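Long-range contacts in uncharacterized protein Q9I3C8_PSEAE (Pseudomonas aeruginosa, PDB 3F1T), which is not functionally characterised but belongs to the hotdog-fold thioesterases and probably hydrolyses acyl-CoA thioesters, perhaps 1,4-dihydroxy-2-naphthoyl-CoA: residues G56-T60 with R87-M91; L62-C67 with V100-A104; N112-G118 with V132-R138. The contacts are given in a common frame with arbitrary orientation. Residue numbers count along the deposited sequence, not the author numbering.

Contacts 1 and 2 both pack helix 56-70 against the sheet: its N-terminal turn meets strand 83-90, an outermost strand of the chain's sheet, and its next turns lie on strand 100-109. Contact 3 joins two sheet strands, 113-121 and 130-137, that run between those two. All three are largely buried, contact 2 nearest the centre of the chain. Their chemistry differs accordingly: contacts 1 and 2 depend on side-chain packing, contact 3 on a ladder of backbone hydrogen bonds. They interlock through Met63, which touches Ile88 and Val132, and through Cys67, which packs on Thr116, Val132 and Phe136. Contacts 1 and 3 meet neighbouring subunits at several residues, contact 2 through Asp64.

Contact 1: residues G56-T60 with R87-M91; sequences GGAIT and RIDYM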
loop_
_atom_site.group_PDB
_atom_site.type_symbol
_atom_site.label_atom_id
_atom_site.label_comp_id
_atom_site.label_asym_id
_atom_site.label_seq_id
_atom_site.Cartn_x
_atom_site.Cartn_y
_atom_site.Cartn_z
ATOM N N GLY B 56 11.410 4.325 -13.750
ATOM C CA GLY B 56 10.306 3.875 -12.910
ATOM C C GLY B 56 9.263 4.945 -12.677
ATOM O O GLY B 56 8.077 4.651 -12.616
ATOM N N GLY B 57 9.695 6.190 -12.504
ATOM C CA GLY B 57 8.755 7.288 -12.253
ATOM C C GLY B 57 7.845 7.604 -13.425
ATOM O O GLY B 57 6.755 8.140 -13.246
ATOM N N ALA B 58 8.309 7.295 -14.634
ATOM C CA ALA B 58 7.473 7.362 -15.834
ATOM C C ALA B 58 6.303 6.390 -15.750
ATOM O O ALA B 58 5.167 6.735 -16.096
ATOM C CB ALA B 58 8.316 7.086 -17.103
ATOM N N ILE B 59 6.599 5.156 -15.344
ATOM C CA ILE B 59 5.584 4.120 -15.205
ATOM C C ILE B 59 4.594 4.401 -14.089
ATOM O O ILE B 59 3.409 4.151 -14.255
ATOM C CB ILE B 59 6.199 2.729 -15.004
ATOM C CG1 ILE B 59 6.879 2.264 -16.292
ATOM C CG2 ILE B 59 5.127 1.733 -14.579
ATOM C CD1 ILE B 59 8.039 1.344 -16.040
ATOM N N THR B 60 5.043 5.067 -13.029
ATOM C CA THR B 60 4.119 5.582 -12.021
ATOM C C THR B 60 3.106 6.527 -12.638
ATOM O O THR B 60 1.921 6.488 -12.306
ATOM C CB THR B 60 4.860 6.365 -10.907
ATOM O OG1 THR B 60 5.633 5.455 -10.127
ATOM C CG2 THR B 60 3.858 7.086 -9.996
ATOM N N ARG B 87 -1.221 2.381 -4.807
ATOM C CA ARG B 87 -0.071 1.516 -4.686
ATOM C C ARG B 87 0.339 0.828 -5.975
ATOM O O ARG B 87 -0.510 0.373 -6.759
ATOM C CB ARG B 87 -0.235 0.518 -3.553
ATOM C CG ARG B 87 -1.289 -0.512 -3.798
ATOM C CD ARG B 87 -0.905 -1.761 -3.022
ATOM N NE ARG B 87 -1.905 -2.805 -3.150
ATOM C CZ ARG B 87 -1.738 -3.912 -3.865
ATOM N NH1 ARG B 87 -0.600 -4.124 -4.510
ATOM N NH2 ARG B 87 -2.708 -4.814 -3.904
ATOM N N ILE B 88 1.646 0.884 -6.233
ATOM C CA ILE B 88 2.281 0.224 -7.364
ATOM C C ILE B 88 3.346 -0.722 -6.812
ATOM O O ILE B 88 4.142 -0.342 -5.954
ATOM C CB ILE B 88 3.009 1.249 -8.259
ATOM C CG1 ILE B 88 2.080 2.428 -8.562
ATOM C CG2 ILE B 88 3.469 0.582 -9.568
ATOM C CD1 ILE B 88 2.633 3.367 -9.627
ATOM N N ASP B 89 3.311 -1.972 -7.260
ATOM C CA ASP B 89 4.253 -2.984 -6.801
ATOM C C ASP B 89 4.852 -3.688 -8.011
ATOM O O ASP B 89 4.138 -4.345 -8.776
ATOM C CB ASP B 89 3.531 -3.995 -5.904
ATOM C CG ASP B 89 3.042 -3.376 -4.607
ATOM O OD1 ASP B 89 3.878 -3.142 -3.705
ATOM O OD2 ASP B 89 1.854 -3.016 -4.524
ATOM N N TYR B 90 6.138 -3.462 -8.234
ATOM C CA TYR B 90 6.846 -3.993 -9.394
ATOM C C TYR B 90 7.170 -5.462 -9.189
ATOM O O TYR B 90 7.692 -5.844 -8.146
ATOM C CB TYR B 90 8.133 -3.197 -9.647
ATOM C CG TYR B 90 7.883 -1.845 -10.272
ATOM C CD1 TYR B 90 7.896 -1.679 -11.656
ATOM C CD2 TYR B 90 7.596 -0.737 -9.486
ATOM C CE1 TYR B 90 7.565 -0.461 -12.235
ATOM C CE2 TYR B 90 7.273 0.474 -10.049
ATOM C CZ TYR B 90 7.294 0.617 -11.429
ATOM O OH TYR B 90 7.013 1.846 -11.999
HETATM N N MSE B 91 6.770 -6.285 -10.157
HETATM C CA MSE B 91 7.022 -7.710 -10.127
HETATM C C MSE B 91 8.403 -7.983 -10.686
HETATM O O MSE B 91 9.097 -8.906 -10.248
HETATM C CB MSE B 91 6.001 -8.441 -10.987
HETATM C CG MSE B 91 4.573 -8.326 -10.488
HETATM SE SE MSE B 91 4.392 -8.955 -8.635
HETATM C CE MSE B 91 4.179 -7.219 -7.745
#
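Tyr90 extends its ring from the strand toward the first turn of the helix and overlaps Ile59, whose CG2 lies 4.0 Å from Tyr90 CZ and 3.2 Å from Tyr90 OH. The hydroxyl reaches the helix backbone: Tyr90 OH lies 3.1 Å from Gly56 O, the carbonyl to which Thr60 N donates within the helix at 3.1 Å. Two residues back along the strand, on the same face, Ile88 CD1 fills the next position, 3.6 Å from Thr60 CA and 3.7 Å from Thr60 OG1. These long side chains span the 10.7 Å between the segment axes, which run at 136°. Arg87 and Asp89 point to the other face and are joined by a salt bridge, Arg87 NH1 to Asp89 OD2 at 2.7 Å; there Arg87 also bridges to Asp89 of the third subunit. Residues 87-89 of the strand pair antiparallel with a strand of the second subunit, continuing the sheet across the interface. This is the helix-on-sheet packing of the hotdog fold, at the edge where two such subunits join.

Contact 2: residues L62-C67 with V100-A104; sequences LMDTTC and VYGFA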
loop_
_atom_site.group_PDB
_atom_site.type_symbol
_atom_site.label_atom_id
_atom_site.label_comp_id
_atom_site.label_asym_id
_atom_site.label_seq_id
_atom_site.Cartn_x
_atom_site.Cartn_y
_atom_site.Cartn_z
ATOM N N LEU B 62 2.294 6.803 -15.731
ATOM C CA LEU B 62 1.465 6.032 -16.657
ATOM C C LEU B 62 0.317 5.404 -15.885
ATOM O O LEU B 62 -0.851 5.505 -16.280
ATOM C CB LEU B 62 2.297 4.954 -17.365
ATOM C CG LEU B 62 1.505 3.856 -18.092
ATOM C CD1 LEU B 62 0.722 4.434 -19.283
ATOM C CD2 LEU B 62 2.404 2.709 -18.518
HETATM N N MSE B 63 0.632 4.904 -14.696
HETATM C CA MSE B 63 -0.279 4.019 -13.971
HETATM C C MSE B 63 -1.198 4.768 -13.017
HETATM O O MSE B 63 -2.363 4.404 -12.850
HETATM C CB MSE B 63 0.511 2.958 -13.209
HETATM C CG MSE B 63 1.172 1.955 -14.114
HETATM SE SE MSE B 63 -0.042 1.142 -15.379
HETATM C CE MSE B 63 -1.613 0.844 -14.251
ATOM N N ASP B 64 -0.680 5.829 -12.411
ATOM C CA ASP B 64 -1.519 6.846 -11.791
ATOM C C ASP B 64 -2.511 7.420 -12.781
ATOM O O ASP B 64 -3.689 7.551 -12.468
ATOM C CB ASP B 64 -0.677 7.974 -11.176
ATOM C CG ASP B 64 -1.519 8.962 -10.397
ATOM O OD1 ASP B 64 -2.593 8.578 -9.890
ATOM O OD2 ASP B 64 -1.157 10.144 -10.360
ATOM N N THR B 65 -2.018 7.841 -13.949
ATOM C CA THR B 65 -2.871 8.403 -15.016
ATOM C C THR B 65 -3.896 7.404 -15.554
ATOM O O THR B 65 -5.073 7.724 -15.719
ATOM C CB THR B 65 -2.031 8.885 -16.204
ATOM O OG1 THR B 65 -1.088 9.865 -15.757
ATOM C CG2 THR B 65 -2.920 9.489 -17.291
ATOM N N THR B 66 -3.447 6.197 -15.853
ATOM C CA THR B 66 -4.357 5.150 -16.299
ATOM C C THR B 66 -5.510 4.911 -15.318
ATOM O O THR B 66 -6.660 4.780 -15.734
ATOM C CB THR B 66 -3.594 3.828 -16.595
ATOM O OG1 THR B 66 -2.672 4.043 -17.667
ATOM C CG2 THR B 66 -4.547 2.734 -17.010
ATOM N N CYS B 67 -5.196 4.669 -14.044
ATOM C CA CYS B 67 -6.240 4.490 -13.020
ATOM C C CYS B 67 -7.182 5.689 -12.908
ATOM O O CYS B 67 -8.403 5.542 -12.860
ATOM C CB CYS B 67 -5.615 4.202 -11.654
ATOM S SG CYS B 67 -4.706 2.639 -11.551
ATOM N N VAL B 100 5.718 0.672 -22.850
ATOM C CA VAL B 100 4.978 0.158 -21.694
ATOM C C VAL B 100 3.494 0.496 -21.778
ATOM O O VAL B 100 3.114 1.666 -21.933
ATOM C CB VAL B 100 5.563 0.679 -20.343
ATOM C CG1 VAL B 100 4.881 -0.006 -19.152
ATOM C CG2 VAL B 100 7.062 0.453 -20.294
ATOM N N TYR B 101 2.659 -0.527 -21.610
ATOM C CA TYR B 101 1.223 -0.350 -21.585
ATOM C C TYR B 101 0.686 -0.370 -20.163
ATOM O O TYR B 101 1.196 -1.082 -19.298
ATOM C CB TYR B 101 0.558 -1.435 -22.415
ATOM C CG TYR B 101 0.883 -1.318 -23.877
ATOM C CD1 TYR B 101 0.082 -0.570 -24.723
ATOM C CD2 TYR B 101 2.057 -1.841 -24.388
ATOM C CE1 TYR B 101 0.374 -0.464 -26.065
ATOM C CE2 TYR B 101 2.369 -1.726 -25.737
ATOM C CZ TYR B 101 1.540 -0.998 -26.556
ATOM O OH TYR B 101 1.832 -0.886 -27.896
ATOM N N GLY B 102 -0.306 0.465 -19.903
ATOM C CA GLY B 102 -0.998 0.415 -18.631
ATOM C C GLY B 102 -2.439 0.068 -18.893
ATOM O O GLY B 102 -3.007 0.538 -19.865
ATOM N N PHE B 103 -2.996 -0.838 -18.090
ATOM C CA PHE B 103 -4.427 -1.120 -18.115
ATOM C C PHE B 103 -5.017 -0.928 -16.719
ATOM O O PHE B 103 -4.352 -1.202 -15.716
ATOM C CB PHE B 103 -4.679 -2.550 -18.584
ATOM C CG PHE B 103 -6.104 -2.998 -18.418
ATOM C CD1 PHE B 103 -6.503 -3.674 -17.277
ATOM C CD2 PHE B 103 -7.062 -2.646 -19.351
ATOM C CE1 PHE B 103 -7.830 -4.010 -17.072
ATOM C CE2 PHE B 103 -8.383 -3.021 -19.180
ATOM C CZ PHE B 103 -8.768 -3.704 -18.032
ATOM N N ALA B 104 -6.223 -0.364 -16.655
ATOM C CA ALA B 104 -6.974 -0.331 -15.404
ATOM C C ALA B 104 -8.469 -0.520 -15.603
ATOM O O ALA B 104 -9.036 -0.127 -16.632
ATOM C CB ALA B 104 -6.703 0.953 -14.643
#
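Van der Waals packing accounts for the contact between this part of the helix and the strand, whose segment axes approach to 7.6 Å and run at only 33° to each other. Among the apolar side chains, Leu62 CD2 lies 3.7 Å from Val100 CG1 and, five residues on, Cys67 SG sits 4.0 Å from Ala104 CB. Thr66 adds its methyl, CG2 being 3.7 Å from Ala104 CB.

Side chains also rest directly on the strand backbone. Leu62 CD2 approaches Val100 O at 3.6 Å and Gly102 N at 3.8 Å, Thr66 CG2 approaches Ala104 N at 3.5 Å, and the selenomethionine Met63 places SE 3.5 Å from Gly102 CA and CE 3.7 Å from Phe103 O. Gly102 lets the helix come this close: a CB there would point at the helix and clash with Met63 SE and Thr66 OG1.

Thr66 bonds within the helix. Leu62 O accepts both Thr66 N and Thr66 OG1 at 2.7 Å, so the threonine hydroxyl is tied to its own helix while its methyl faces the strand.

This is the central helix of the hotdog fold lying on its antiparallel sheet. Tyr101 and Phe103 point to the far side, where the Phe103 ring meets that of Phe119. Strand 100-109 lies between strands 34-39 and 113-121, and the helix spreads over its neighbours as well: Leu62 and Thr66 touch Leu37, Met63 reaches Ala120, and Met63 and Cys67 both extend to Val132 on strand 130-137.

Contact 3: residues N112-G118 with V132-R138; sequences NVIFTRG and VVGAFMR
Two extended segments, 113-118 and 132-137, run antiparallel as neighbouring strands of a beta hairpin, their axes 4.5 Å apart at closest and inclined at 160°. Ile114 with Phe136, Thr116 with Gly134 and Gly118 with Val132 are hydrogen-bonded pairs; Val113 with Met137, Phe115 with Ala135 and Arg117 with Val133 are non-hydrogen-bonded pairs. CA-CA distances are 5.4 Å for Thr116 and Gly134 but 4.4 Å for Phe115 and Ala135. The ladder comprises Ile114 N to Phe136 O (2.8 Å), Phe136 N to Ile114 O (2.7 Å), Thr116 N to Gly134 O (2.9 Å), Gly134 N to Thr116 O (3.0 Å), Gly118 N to Val132 O (3.0 Å) and Val132 N to Gly118 O (3.1 Å). Beyond it, Arg138 N donates to Asn112 O at 2.8 Å.

Ile114, Thr116, Val132 and Phe136 point to the helix side. Phe136 (chi1 m, chi2 -87°) brings CE2 within 3.6 Å of Thr116 CG2 across Gly134, where a CB would crowd the ring; Cys67 of helix 56-70 packs on both side chains. Thr116 OG1 bonds to Ser70. Arg138 CD lies 3.9 Å from Ile114 CG1, while its NH1 bonds to Thr110 O. On the opposite face, Phe115 (chi1 m) sets CD2 3.8 Å from Ala135 CB, and extended Arg117 places CG 3.8 Å from Val133 CG2. Phe115 also makes a cation-pi contact with Arg108.

This is regular antiparallel hotdog sheet: backbone hydrogen bonds fix the register, while the largely apolar helix-side face serves the core and the other face meets neighbouring subunits.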
loop_
_atom_site.group_PDB
_atom_site.type_symbol
_atom_site.label_atom_id
_atom_site.label_comp_id
_atom_site.label_asym_id
_atom_site.label_seq_id
_atom_site.Cartn_x
_atom_site.Cartn_y
_atom_site.Cartn_z
ATOM N N ASN B 112 -19.009 8.647 -3.521
ATOM C CA ASN B 112 -17.924 9.632 -3.631
ATOM C C ASN B 112 -16.522 9.078 -3.894
ATOM O O ASN B 112 -15.568 9.839 -4.047
ATOM C CB ASN B 112 -17.916 10.578 -2.430
ATOM C CG ASN B 112 -19.118 11.511 -2.419
ATOM O OD1 ASN B 112 -19.227 12.404 -3.263
ATOM N ND2 ASN B 112 -20.089 11.223 -1.562
ATOM N N VAL B 113 -16.401 7.761 -4.019
ATOM C CA VAL B 113 -15.094 7.148 -4.213
ATOM C C VAL B 113 -15.177 6.076 -5.291
ATOM O O VAL B 113 -16.178 5.359 -5.390
ATOM C CB VAL B 113 -14.576 6.508 -2.908
ATOM C CG1 VAL B 113 -13.128 6.065 -3.076
ATOM C CG2 VAL B 113 -14.721 7.463 -1.737
ATOM N N ILE B 114 -14.178 6.047 -6.167
ATOM C CA ILE B 114 -14.022 4.959 -7.142
ATOM C C ILE B 114 -12.714 4.240 -6.913
ATOM O O ILE B 114 -11.716 4.865 -6.570
ATOM C CB ILE B 114 -14.029 5.482 -8.583
ATOM C CG1 ILE B 114 -15.319 6.273 -8.830
ATOM C CG2 ILE B 114 -13.884 4.325 -9.570
ATOM C CD1 ILE B 114 -15.446 6.829 -10.221
ATOM N N PHE B 115 -12.804 2.916 -6.864
ATOM C CA PHE B 115 -11.662 2.044 -6.620
ATOM C C PHE B 115 -11.325 1.296 -7.905
ATOM O O PHE B 115 -12.205 0.758 -8.579
ATOM C CB PHE B 115 -11.999 1.014 -5.535
ATOM C CG PHE B 115 -12.260 1.617 -4.174
ATOM C CD1 PHE B 115 -13.514 2.116 -3.845
ATOM C CD2 PHE B 115 -11.246 1.692 -3.226
ATOM C CE1 PHE B 115 -13.759 2.653 -2.594
ATOM C CE2 PHE B 115 -11.489 2.222 -1.965
ATOM C CZ PHE B 115 -12.756 2.699 -1.655
ATOM N N THR B 116 -10.038 1.217 -8.213
ATOM C CA THR B 116 -9.645 0.738 -9.509
ATOM C C THR B 116 -8.354 -0.072 -9.413
ATOM O O THR B 116 -7.552 0.136 -8.517
ATOM C CB THR B 116 -9.519 1.893 -10.522
ATOM O OG1 THR B 116 -9.442 1.352 -11.849
ATOM C CG2 THR B 116 -8.307 2.724 -10.250
ATOM N N ARG B 117 -8.267 -1.114 -10.225
ATOM C CA ARG B 117 -7.113 -1.975 -10.229
ATOM C C ARG B 117 -6.616 -2.093 -11.664
ATOM O O ARG B 117 -7.413 -2.211 -12.596
ATOM C CB ARG B 117 -7.516 -3.344 -9.689
ATOM C CG ARG B 117 -6.356 -4.285 -9.479
ATOM C CD ARG B 117 -6.763 -5.511 -8.646
ATOM N NE ARG B 117 -5.601 -6.359 -8.394
ATOM C CZ ARG B 117 -5.292 -7.438 -9.114
ATOM N NH1 ARG B 117 -6.185 -7.951 -9.965
ATOM N NH2 ARG B 117 -4.147 -8.082 -8.884
ATOM N N GLY B 118 -5.306 -2.224 -11.824
ATOM C CA GLY B 118 -4.707 -2.371 -13.147
ATOM C C GLY B 118 -3.266 -2.859 -13.074
ATOM O O GLY B 118 -2.811 -3.352 -12.036
ATOM N N VAL B 132 -1.132 -2.473 -9.631
ATOM C CA VAL B 132 -1.501 -1.145 -9.140
ATOM C C VAL B 132 -2.937 -1.180 -8.656
ATOM O O VAL B 132 -3.793 -1.802 -9.294
ATOM C CB VAL B 132 -1.416 -0.087 -10.268
ATOM C CG1 VAL B 132 -1.666 1.290 -9.716
ATOM C CG2 VAL B 132 -0.077 -0.146 -10.918
ATOM N N VAL B 133 -3.199 -0.514 -7.533
ATOM C CA VAL B 133 -4.568 -0.310 -7.041
ATOM C C VAL B 133 -4.637 1.130 -6.567
ATOM O O VAL B 133 -3.666 1.648 -6.006
ATOM C CB VAL B 133 -4.877 -1.254 -5.854
ATOM C CG1 VAL B 133 -6.199 -0.906 -5.244
ATOM C CG2 VAL B 133 -4.874 -2.709 -6.312
ATOM N N GLY B 134 -5.697 1.828 -6.951
ATOM C CA GLY B 134 -5.883 3.194 -6.480
ATOM C C GLY B 134 -7.329 3.506 -6.161
ATOM O O GLY B 134 -8.232 2.791 -6.585
ATOM N N ALA B 135 -7.539 4.595 -5.437
ATOM C CA ALA B 135 -8.879 5.053 -5.089
ATOM C C ALA B 135 -8.956 6.519 -5.437
ATOM O O ALA B 135 -7.977 7.251 -5.291
ATOM C CB ALA B 135 -9.138 4.858 -3.600
ATOM N N PHE B 136 -10.121 6.947 -5.902
ATOM C CA PHE B 136 -10.258 8.249 -6.511
ATOM C C PHE B 136 -11.498 8.933 -5.979
ATOM O O PHE B 136 -12.537 8.300 -5.785
ATOM C CB PHE B 136 -10.319 8.104 -8.039
ATOM C CG PHE B 136 -9.009 7.703 -8.650
ATOM C CD1 PHE B 136 -8.073 8.663 -9.001
ATOM C CD2 PHE B 136 -8.657 6.365 -8.745
ATOM C CE1 PHE B 136 -6.802 8.294 -9.412
ATOM C CE2 PHE B 136 -7.396 5.989 -9.151
ATOM C CZ PHE B 136 -6.473 6.951 -9.508
HETATM N N MSE B 137 -11.426 10.248 -5.848
HETATM C CA MSE B 137 -12.524 11.000 -5.266
HETATM C C MSE B 137 -13.439 11.580 -6.339
HETATM O O MSE B 137 -12.991 12.344 -7.180
HETATM C CB MSE B 137 -11.954 12.126 -4.418
HETATM C CG MSE B 137 -13.006 13.039 -3.852
HETATM SE SE MSE B 137 -13.562 12.467 -2.077
HETATM C CE MSE B 137 -12.557 13.783 -1.029
ATOM N N ARG B 138 -14.700 11.160 -6.360
ATOM C CA ARG B 138 -15.709 11.871 -7.136
ATOM C C ARG B 138 -16.012 13.202 -6.477
ATOM O O ARG B 138 -16.681 13.247 -5.442
ATOM C CB ARG B 138 -16.999 11.064 -7.226
ATOM C CG ARG B 138 -16.845 9.770 -7.972
ATOM C CD ARG B 138 -18.017 8.852 -7.703
ATOM N NE ARG B 138 -19.206 9.281 -8.426
ATOM C CZ ARG B 138 -20.302 8.544 -8.564
ATOM N NH1 ARG B 138 -20.376 7.342 -8.008
ATOM N NH2 ARG B 138 -21.336 9.024 -9.236
#